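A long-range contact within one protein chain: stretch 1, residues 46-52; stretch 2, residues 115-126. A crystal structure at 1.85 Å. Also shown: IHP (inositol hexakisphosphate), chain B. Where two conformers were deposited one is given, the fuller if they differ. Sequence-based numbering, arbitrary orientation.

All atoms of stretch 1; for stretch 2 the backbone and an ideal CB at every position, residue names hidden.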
# COMPACT_ATOMS: atom_id res chain seq x y z
N MSE A 46 -18.74 14.62 4.67
CA MSE A 46 -19.27 13.27 4.78
C MSE A 46 -18.41 12.35 5.64
O MSE A 46 -18.92 11.64 6.50
CB MSE A 46 -19.44 12.64 3.39
CG MSE A 46 -20.48 13.32 2.51
SE MSE A 46 -22.26 13.39 3.32
CE MSE A 46 -22.40 11.51 3.89
N ASP A 47 -17.10 12.37 5.41
CA ASP A 47 -16.21 11.47 6.15
C ASP A 47 -14.82 12.07 6.16
O ASP A 47 -14.52 13.02 5.44
CB ASP A 47 -16.21 10.07 5.52
CG ASP A 47 -15.80 9.00 6.50
OD1 ASP A 47 -15.50 9.34 7.67
OD2 ASP A 47 -15.78 7.82 6.08
N TYR A 48 -13.96 11.47 7.00
CA TYR A 48 -12.59 11.94 7.17
C TYR A 48 -11.65 10.75 7.33
O TYR A 48 -12.06 9.63 7.63
CB TYR A 48 -12.47 12.86 8.40
CG TYR A 48 -12.81 12.16 9.69
CD1 TYR A 48 -14.12 12.11 10.16
CD2 TYR A 48 -11.82 11.54 10.45
CE1 TYR A 48 -14.43 11.47 11.34
CE2 TYR A 48 -12.12 10.90 11.63
CZ TYR A 48 -13.43 10.86 12.07
OH TYR A 48 -13.73 10.22 13.25
N VAL A 49 -10.36 11.02 7.11
CA VAL A 49 -9.30 10.07 7.38
C VAL A 49 -8.14 10.81 8.04
O VAL A 49 -7.90 11.99 7.77
CB VAL A 49 -8.80 9.36 6.10
CG1 VAL A 49 -9.91 8.48 5.52
CG2 VAL A 49 -8.30 10.38 5.08
N LEU A 50 -7.43 10.11 8.91
CA LEU A 50 -6.26 10.66 9.59
C LEU A 50 -5.04 10.49 8.69
O LEU A 50 -4.81 9.40 8.14
CB LEU A 50 -6.05 9.97 10.93
CG LEU A 50 -4.74 10.21 11.67
CD1 LEU A 50 -4.45 11.70 11.87
CD2 LEU A 50 -4.77 9.49 13.02
N MSE A 51 -4.27 11.57 8.53
CA MSE A 51 -3.07 11.52 7.70
C MSE A 51 -1.79 11.40 8.54
O MSE A 51 -0.97 10.52 8.29
CB MSE A 51 -2.99 12.76 6.80
CG MSE A 51 -4.19 12.95 5.87
SE MSE A 51 -4.55 11.46 4.64
CE MSE A 51 -2.81 11.25 3.83
N TRP A 52 -1.62 12.28 9.53
CA TRP A 52 -0.45 12.21 10.41
C TRP A 52 -0.68 13.12 11.62
O TRP A 52 -1.64 13.90 11.66
CB TRP A 52 0.84 12.61 9.68
CG TRP A 52 0.84 14.01 9.13
CD1 TRP A 52 1.03 15.17 9.82
CD2 TRP A 52 0.64 14.39 7.76
NE1 TRP A 52 0.96 16.25 8.97
CE2 TRP A 52 0.72 15.79 7.70
CE3 TRP A 52 0.39 13.67 6.58
CZ2 TRP A 52 0.57 16.50 6.51
CZ3 TRP A 52 0.25 14.37 5.40
CH2 TRP A 52 0.34 15.77 5.37
N UNK A 115 -7.38 6.78 -2.01
CA UNK A 115 -6.86 5.47 -1.64
C UNK A 115 -6.86 5.29 -0.13
O UNK A 115 -7.13 4.20 0.38
CB UNK A 115 -5.45 5.28 -2.19
N UNK A 116 -6.55 6.36 0.61
CA UNK A 116 -6.66 6.31 2.07
C UNK A 116 -8.08 5.96 2.49
O UNK A 116 -8.29 5.15 3.41
CB UNK A 116 -6.24 7.65 2.69
N UNK A 117 -9.08 6.55 1.83
CA UNK A 117 -10.47 6.23 2.17
C UNK A 117 -10.79 4.77 1.86
O UNK A 117 -11.49 4.10 2.63
CB UNK A 117 -11.43 7.15 1.41
N UNK A 118 -10.29 4.27 0.73
CA UNK A 118 -10.44 2.84 0.44
C UNK A 118 -9.87 2.00 1.57
O UNK A 118 -10.51 1.07 2.06
CB UNK A 118 -9.75 2.48 -0.88
N UNK A 119 -8.64 2.34 2.01
CA UNK A 119 -8.01 1.58 3.09
C UNK A 119 -8.85 1.62 4.36
O UNK A 119 -9.04 0.59 5.02
CB UNK A 119 -6.61 2.12 3.37
N UNK A 120 -9.37 2.80 4.71
CA UNK A 120 -10.21 2.92 5.90
C UNK A 120 -11.45 2.05 5.78
O UNK A 120 -11.81 1.32 6.71
CB UNK A 120 -10.61 4.38 6.13
N UNK A 121 -12.14 2.12 4.63
CA UNK A 121 -13.37 1.38 4.44
C UNK A 121 -13.15 -0.13 4.36
O UNK A 121 -14.14 -0.88 4.34
CB UNK A 121 -14.07 1.87 3.17
N UNK A 122 -11.90 -0.59 4.31
CA UNK A 122 -11.58 -2.00 4.41
C UNK A 122 -10.81 -2.35 5.68
O UNK A 122 -10.42 -3.50 5.85
CB UNK A 122 -10.77 -2.43 3.18
N UNK A 123 -10.61 -1.39 6.57
CA UNK A 123 -9.93 -1.65 7.83
C UNK A 123 -8.50 -2.13 7.68
O UNK A 123 -8.07 -3.01 8.43
CB UNK A 123 -10.72 -2.69 8.63
N UNK A 124 -7.75 -1.56 6.73
CA UNK A 124 -6.37 -1.98 6.50
C UNK A 124 -5.46 -0.77 6.36
O UNK A 124 -4.31 -0.89 5.92
CB UNK A 124 -6.27 -2.86 5.25
N UNK A 125 -5.95 0.41 6.75
CA UNK A 125 -5.12 1.61 6.64
C UNK A 125 -3.82 1.48 7.42
O UNK A 125 -2.78 2.01 7.00
CB UNK A 125 -5.90 2.83 7.13
N UNK A 126 -3.85 0.78 8.55
CA UNK A 126 -2.68 0.70 9.42
C UNK A 126 -1.49 0.02 8.76
O UNK A 126 -0.36 0.21 9.21
CB UNK A 126 -3.04 -0.05 10.71
C1 IHP B . 4.50 22.01 10.88
C2 IHP B . 4.98 23.43 11.22
C3 IHP B . 5.00 24.33 9.99
C4 IHP B . 3.62 24.37 9.32
C5 IHP B . 3.21 22.96 8.87
C6 IHP B . 3.21 21.97 10.04
O11 IHP B . 4.23 21.31 12.08
P1 IHP B . 5.25 20.12 12.53
O21 IHP B . 4.45 18.93 13.01
O31 IHP B . 6.14 19.73 11.38
O41 IHP B . 6.13 20.62 13.68
O12 IHP B . 6.28 23.31 11.75
P2 IHP B . 6.61 24.03 13.20
O22 IHP B . 5.33 24.54 13.82
O32 IHP B . 7.24 23.02 14.11
O42 IHP B . 7.55 25.19 12.97
O13 IHP B . 5.91 23.79 9.08
P3 IHP B . 6.99 24.76 8.30
O23 IHP B . 7.00 26.13 8.95
O33 IHP B . 8.37 24.12 8.39
O43 IHP B . 6.61 24.89 6.84
O14 IHP B . 3.66 25.22 8.21
P4 IHP B . 2.47 26.36 8.09
O24 IHP B . 2.54 27.30 9.26
O34 IHP B . 1.12 25.66 8.10
O44 IHP B . 2.65 27.13 6.81
O15 IHP B . 1.92 23.00 8.33
P5 IHP B . 1.73 22.74 6.73
O25 IHP B . 0.57 23.57 6.22
O35 IHP B . 2.98 23.12 5.98
O45 IHP B . 1.44 21.27 6.51
O16 IHP B . 3.06 20.66 9.53
P6 IHP B . 1.66 19.84 9.81
O26 IHP B . 1.98 18.46 10.35
O36 IHP B . 0.81 20.59 10.81
O46 IHP B . 0.91 19.72 8.50

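The helix of stretch 2 crosses the strand of stretch 1 almost at right angles, the two axes 8.7 Å apart at their closest.

Position 115 has nothing of stretch 1 within reach of its ideal CB, and the strand sets no preference; it is Gln115. At 116 the CB points toward the strand, 4.2 Å from Val49 CG2 and 4.6 Å from Met51 SE, with the carbonyl of Leu50 further out. An aliphatic residue would suit, as would a long side chain with a polar end. Gln116 is the latter: its CG packs 3.7 Å from Val49 CG2, while its NE2 lies 3.6 Å from Met51 SE and donates to water 2 at 3.2 Å, a water that lies 2.7 Å from Met51 O.

At 117 the CB points sideways, 4.6 Å from Val49 CG1, so a side chain must bend to cover the strand. A large apolar one, such as leucine, methionine or an aromatic, could do so. Phe117 sets its ring face against Val49 CG1, which sits 3.6 Å from the ring centroid in a CH-pi contact, and its edge against the backbone, with CZ 3.7 Å from Asp47 O.

Positions 118 and 119 are out of reach and hold Phe118 and Leu119.

Position 120 points toward the strand, its CB 4.2 Å from Val49 CG1. Beyond lie the Asp47 carboxylate, the Tyr48 carbonyl and a face of the Tyr48 ring, an electron-rich setting that favours lysine or arginine. Lys120, extended with every chi t, passes its CD 3.7 Å from Val49 CG1. Its NZ then forms a salt bridge with Asp47 OD1 (3.2 Å), a hydrogen bond to Tyr48 O (2.6 Å) and a cation-pi contact over the Tyr48 ring.

The CB of 121 points sideways with nothing near, so only a long side chain with a donor could reach Asp47. Tyr121 does, its OH donating to Asp47 OD2 at 2.7 Å; the two carboxylate oxygens thus serve different partners.

At 122, out of reach, His122 ND1 bonds back to Phe118 O at 2.9 Å. Position 123 has positive phi (62°) in a Schellman motif, which favours glycine, and Gly123 is found.

At 125 the CB points toward the strand but stops short, leaving Leu50 N and O for a long polar group to address. Gln125 extends: NE2 makes a weak hydrogen bond to Leu50 O (3.0 Å), and OE1 accepts from water 1, which accepts from Leu50 N. Positions 124 and 126 are out of reach and hold Ile124 and Glu126.

Stretch 2 115-126: QQFFLKYHGIQE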
# COMPACT_ATOMS: atom_id res chain seq x y z
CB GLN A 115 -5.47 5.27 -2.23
CG GLN A 115 -5.50 5.15 -3.76
CD GLN A 115 -4.14 5.31 -4.40
OE1 GLN A 115 -3.11 5.29 -3.72
NE2 GLN A 115 -4.12 5.48 -5.71
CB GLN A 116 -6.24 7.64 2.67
CG GLN A 116 -6.05 7.62 4.18
CD GLN A 116 -4.67 7.12 4.59
OE1 GLN A 116 -4.29 6.00 4.27
NE2 GLN A 116 -3.92 7.96 5.29
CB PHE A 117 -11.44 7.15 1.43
CG PHE A 117 -11.71 8.45 2.15
CD1 PHE A 117 -12.64 8.49 3.18
CD2 PHE A 117 -11.03 9.60 1.81
CE1 PHE A 117 -12.89 9.67 3.86
CE2 PHE A 117 -11.27 10.78 2.48
CZ PHE A 117 -12.20 10.82 3.51
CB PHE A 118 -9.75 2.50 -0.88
CG PHE A 118 -9.71 1.02 -1.17
CD1 PHE A 118 -8.70 0.22 -0.65
CD2 PHE A 118 -10.69 0.42 -1.95
CE1 PHE A 118 -8.66 -1.13 -0.89
CE2 PHE A 118 -10.65 -0.94 -2.21
CZ PHE A 118 -9.64 -1.71 -1.68
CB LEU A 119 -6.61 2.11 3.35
CG LEU A 119 -5.58 1.95 2.24
CD1 LEU A 119 -4.24 2.60 2.65
CD2 LEU A 119 -5.38 0.50 1.88
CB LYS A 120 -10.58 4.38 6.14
CG LYS A 120 -11.51 4.58 7.33
CD LYS A 120 -11.82 6.05 7.57
CE LYS A 120 -12.91 6.21 8.62
NZ LYS A 120 -13.11 7.63 9.01
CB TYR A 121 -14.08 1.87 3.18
CG TYR A 121 -14.53 3.33 3.26
CD1 TYR A 121 -14.68 3.96 4.47
CD2 TYR A 121 -14.79 4.06 2.11
CE1 TYR A 121 -15.08 5.29 4.55
CE2 TYR A 121 -15.21 5.37 2.16
CZ TYR A 121 -15.35 5.98 3.39
OH TYR A 121 -15.75 7.30 3.46
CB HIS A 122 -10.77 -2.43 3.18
CG HIS A 122 -11.56 -2.40 1.91
ND1 HIS A 122 -12.05 -1.24 1.36
CD2 HIS A 122 -11.95 -3.40 1.08
CE1 HIS A 122 -12.70 -1.52 0.25
NE2 HIS A 122 -12.66 -2.82 0.06
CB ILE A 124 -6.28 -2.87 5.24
CG1 ILE A 124 -6.96 -2.19 4.05
CG2 ILE A 124 -6.90 -4.23 5.50
CD1 ILE A 124 -6.72 -2.89 2.74
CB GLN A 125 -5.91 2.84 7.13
CG GLN A 125 -5.13 4.14 7.03
CD GLN A 125 -5.93 5.35 7.49
OE1 GLN A 125 -7.16 5.27 7.67
NE2 GLN A 125 -5.25 6.46 7.69
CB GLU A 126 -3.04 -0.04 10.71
CG GLU A 126 -3.54 -1.48 10.49
CD GLU A 126 -5.04 -1.62 10.63
OE1 GLU A 126 -5.78 -0.71 10.18
OE2 GLU A 126 -5.49 -2.64 11.20
O HOH W 1 -7.97 7.16 9.09
O HOH W 2 -1.01 8.47 6.49
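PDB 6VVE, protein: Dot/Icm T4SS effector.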